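PDB 2XOT: amphoterin-induced protein 1 from Mus musculus, which promotes growth and fasciculation of neurites as a neuronal adhesion protein whose leucine-rich repeats mediate homodimerisation and which regulates a potassium channel. Local coordinates for residues B[149-154]-B[168-173]. Sequence-based numbering, arbitrary orientation.
Sequences SRFPVE and LDLSSN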
ATOM      1  N   SER B 149     -20.185 -23.171   3.301  1.00 26.54           N
ATOM      2  CA  SER B 149     -20.247 -24.582   2.873  1.00 26.95           C
ATOM      3  C   SER B 149     -20.203 -24.771   1.347  1.00 27.15           C
ATOM      4  O   SER B 149     -19.786 -25.853   0.875  1.00 28.15           O
ATOM      5  CB  SER B 149     -21.490 -25.281   3.474  1.00 27.39           C
ATOM      6  OG  SER B 149     -22.680 -24.848   2.824  1.00 29.64           O
ATOM      7  N   ARG B 150     -20.596 -23.743   0.576  1.00 26.75           N
ATOM      8  CA  ARG B 150     -20.433 -23.753  -0.884  1.00 27.02           C
ATOM      9  C   ARG B 150     -19.299 -22.857  -1.376  1.00 26.28           C
ATOM     10  O   ARG B 150     -19.288 -21.634  -1.146  1.00 24.88           O
ATOM     11  CB  ARG B 150     -21.711 -23.333  -1.620  1.00 26.85           C
ATOM     12  CG  ARG B 150     -21.616 -23.666  -3.109  1.00 28.15           C
ATOM     13  CD  ARG B 150     -22.747 -23.115  -3.966  1.00 27.95           C
ATOM     14  NE  ARG B 150     -22.447 -21.763  -4.380  1.00 30.63           N
ATOM     15  CZ  ARG B 150     -21.947 -21.410  -5.559  1.00 29.09           C
ATOM     16  NH1 ARG B 150     -21.663 -22.285  -6.510  1.00 30.51           N
ATOM     17  NH2 ARG B 150     -21.741 -20.143  -5.779  1.00 32.14           N
ATOM     18  N   PHE B 151     -18.362 -23.462  -2.112  1.00 26.57           N
ATOM     19  CA  PHE B 151     -17.281 -22.705  -2.725  1.00 26.05           C
ATOM     20  C   PHE B 151     -17.861 -21.714  -3.733  1.00 26.19           C
ATOM     21  O   PHE B 151     -18.545 -22.118  -4.665  1.00 26.86           O
ATOM     22  CB  PHE B 151     -16.279 -23.618  -3.434  1.00 25.82           C
ATOM     23  CG  PHE B 151     -15.098 -22.884  -3.982  1.00 26.47           C
ATOM     24  CD1 PHE B 151     -14.002 -22.613  -3.184  1.00 27.52           C
ATOM     25  CD2 PHE B 151     -15.074 -22.460  -5.306  1.00 28.34           C
ATOM     26  CE1 PHE B 151     -12.914 -21.935  -3.682  1.00 26.49           C
ATOM     27  CE2 PHE B 151     -13.979 -21.770  -5.805  1.00 26.79           C
ATOM     28  CZ  PHE B 151     -12.909 -21.502  -4.990  1.00 25.76           C
ATOM     29  N   PRO B 152     -17.592 -20.413  -3.547  1.00 26.65           N
ATOM     30  CA  PRO B 152     -18.052 -19.368  -4.487  1.00 26.44           C
ATOM     31  C   PRO B 152     -17.263 -19.302  -5.799  1.00 26.74           C
ATOM     32  O   PRO B 152     -16.537 -18.343  -6.044  1.00 27.04           O
ATOM     33  CB  PRO B 152     -17.886 -18.086  -3.678  1.00 26.84           C
ATOM     34  CG  PRO B 152     -16.834 -18.388  -2.680  1.00 27.46           C
ATOM     35  CD  PRO B 152     -16.882 -19.851  -2.387  1.00 26.22           C
ATOM     36  N   VAL B 153     -17.441 -20.302  -6.655  1.00 26.88           N
ATOM     37  CA  VAL B 153     -16.624 -20.434  -7.852  1.00 27.39           C
ATOM     38  C   VAL B 153     -16.798 -19.254  -8.812  1.00 27.99           C
ATOM     39  O   VAL B 153     -15.902 -18.946  -9.587  1.00 28.72           O
ATOM     40  CB  VAL B 153     -16.903 -21.773  -8.575  1.00 27.64           C
ATOM     41  CG1 VAL B 153     -18.274 -21.739  -9.277  1.00 26.99           C
ATOM     42  CG2 VAL B 153     -15.756 -22.104  -9.556  1.00 26.61           C
ATOM     43  N   GLU B 154     -17.928 -18.558  -8.717  1.00 28.00           N
ATOM     44  CA  GLU B 154     -18.210 -17.429  -9.602  1.00 27.83           C
ATOM     45  C   GLU B 154     -17.293 -16.234  -9.362  1.00 27.59           C
ATOM     46  O   GLU B 154     -17.173 -15.372 -10.232  1.00 27.67           O
ATOM     47  CB  GLU B 154     -19.671 -16.968  -9.470  1.00 28.15           C
ATOM     48  CG  GLU B 154     -20.717 -18.018  -9.859  1.00 28.30           C
ATOM     49  CD  GLU B 154     -20.889 -19.116  -8.812  1.00 29.07           C
ATOM     50  OE1 GLU B 154     -20.553 -18.891  -7.625  1.00 31.34           O
ATOM     51  OE2 GLU B 154     -21.327 -20.212  -9.175  1.00 30.15           O
ATOM     52  N   LEU B 168      -7.893 -15.143  -2.360  1.00 20.30           N
ATOM     53  CA  LEU B 168      -9.205 -15.495  -1.859  1.00 19.87           C
ATOM     54  C   LEU B 168      -9.002 -16.530  -0.744  1.00 19.15           C
ATOM     55  O   LEU B 168      -8.685 -17.697  -0.999  1.00 19.05           O
ATOM     56  CB  LEU B 168     -10.054 -16.068  -2.987  1.00 19.76           C
ATOM     57  CG  LEU B 168     -11.437 -16.586  -2.604  1.00 21.27           C
ATOM     58  CD1 LEU B 168     -12.265 -15.471  -1.959  1.00 21.54           C
ATOM     59  CD2 LEU B 168     -12.157 -17.162  -3.798  1.00 20.41           C
ATOM     60  N   ASP B 169      -9.174 -16.089   0.496  1.00 18.75           N
ATOM     61  CA  ASP B 169      -8.929 -16.935   1.668  1.00 17.79           C
ATOM     62  C   ASP B 169     -10.251 -17.502   2.162  1.00 18.63           C
ATOM     63  O   ASP B 169     -11.087 -16.781   2.707  1.00 18.32           O
ATOM     64  CB  ASP B 169      -8.240 -16.119   2.754  1.00 17.17           C
ATOM     65  CG  ASP B 169      -7.840 -16.947   3.945  1.00 15.83           C
ATOM     66  OD1 ASP B 169      -7.988 -18.190   3.918  1.00 16.60           O
ATOM     67  OD2 ASP B 169      -7.389 -16.333   4.923  1.00 15.34           O
ATOM     68  N   LEU B 170     -10.444 -18.791   1.919  1.00 18.75           N
ATOM     69  CA  LEU B 170     -11.627 -19.513   2.357  1.00 19.73           C
ATOM     70  C   LEU B 170     -11.247 -20.573   3.398  1.00 20.02           C
ATOM     71  O   LEU B 170     -11.971 -21.545   3.608  1.00 21.64           O
ATOM     72  CB  LEU B 170     -12.343 -20.130   1.147  1.00 19.94           C
ATOM     73  CG  LEU B 170     -13.146 -19.110   0.297  1.00 19.43           C
ATOM     74  CD1 LEU B 170     -13.431 -19.601  -1.137  1.00 22.15           C
ATOM     75  CD2 LEU B 170     -14.459 -18.803   0.982  1.00 19.19           C
ATOM     76  N   SER B 171     -10.129 -20.361   4.077  1.00 19.85           N
ATOM     77  CA  SER B 171      -9.675 -21.322   5.082  1.00 19.87           C
ATOM     78  C   SER B 171     -10.594 -21.278   6.298  1.00 20.97           C
ATOM     79  O   SER B 171     -11.259 -20.287   6.548  1.00 20.15           O
ATOM     80  CB  SER B 171      -8.210 -21.051   5.483  1.00 20.06           C
ATOM     81  OG  SER B 171      -8.023 -19.760   6.040  1.00 18.35           O
ATOM     82  N   SER B 172     -10.609 -22.360   7.057  1.00 22.50           N
ATOM     83  CA  SER B 172     -11.374 -22.434   8.297  1.00 23.39           C
ATOM     84  C   SER B 172     -12.834 -22.090   8.046  1.00 23.90           C
ATOM     85  O   SER B 172     -13.394 -21.210   8.701  1.00 24.84           O
ATOM     86  CB  SER B 172     -10.754 -21.543   9.374  1.00 23.70           C
ATOM     87  OG  SER B 172      -9.441 -21.977   9.675  1.00 25.07           O
ATOM     88  N   ASN B 173     -13.427 -22.771   7.066  1.00 23.49           N
ATOM     89  CA  ASN B 173     -14.871 -22.690   6.799  1.00 23.64           C
ATOM     90  C   ASN B 173     -15.491 -24.083   6.873  1.00 23.39           C
ATOM     91  O   ASN B 173     -15.001 -24.929   7.631  1.00 23.43           O
ATOM     92  CB  ASN B 173     -15.105 -21.992   5.457  1.00 23.51           C
ATOM     93  CG  ASN B 173     -15.208 -20.488   5.604  1.00 25.26           C
ATOM     94  OD1 ASN B 173     -16.233 -19.957   6.075  1.00 23.87           O
ATOM     95  ND2 ASN B 173     -14.162 -19.785   5.195  1.00 23.76           N
TER
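Leu170 meets Phe151 and Pro152 inside the leucine-rich repeat solenoid, where the convex-side loop of repeat 5 packs on the residue just after strand 167-169 of repeat 6. One methyl does the touching: Leu170 CD1 lies 3.5 Å from Phe151 CE1 and approaches the ring obliquely, while Pro152 comes from a second direction, its CD 3.7 Å from the same CD1. Phe151 reaches across because its CG stands anti to the backbone N (chi1 -175°), which carries the ring inward until it crosses the leucine side chain at roughly a right angle. Leu194 of the next strand and Leu183 of helix 180-184 also touch this ring, tying the pair into the hydrophobic core.

The outer side of 149-154 is quite different. Arg150 and Glu154 are more open to solvent and pair with each other, Arg150 NH2 lying 2.5 Å from Glu154 OE1. Across the core, on the concave side, Asp169 faces the second subunit, its OD2 hydrogen-bonded to Ser20 OG of that chain. Its other oxygen closes an Asx turn: Asp169 OD1 takes Ser171 N from above the carboxylate plane at 3.1 Å and Ser171 OG on its syn lone pair at 2.6 Å.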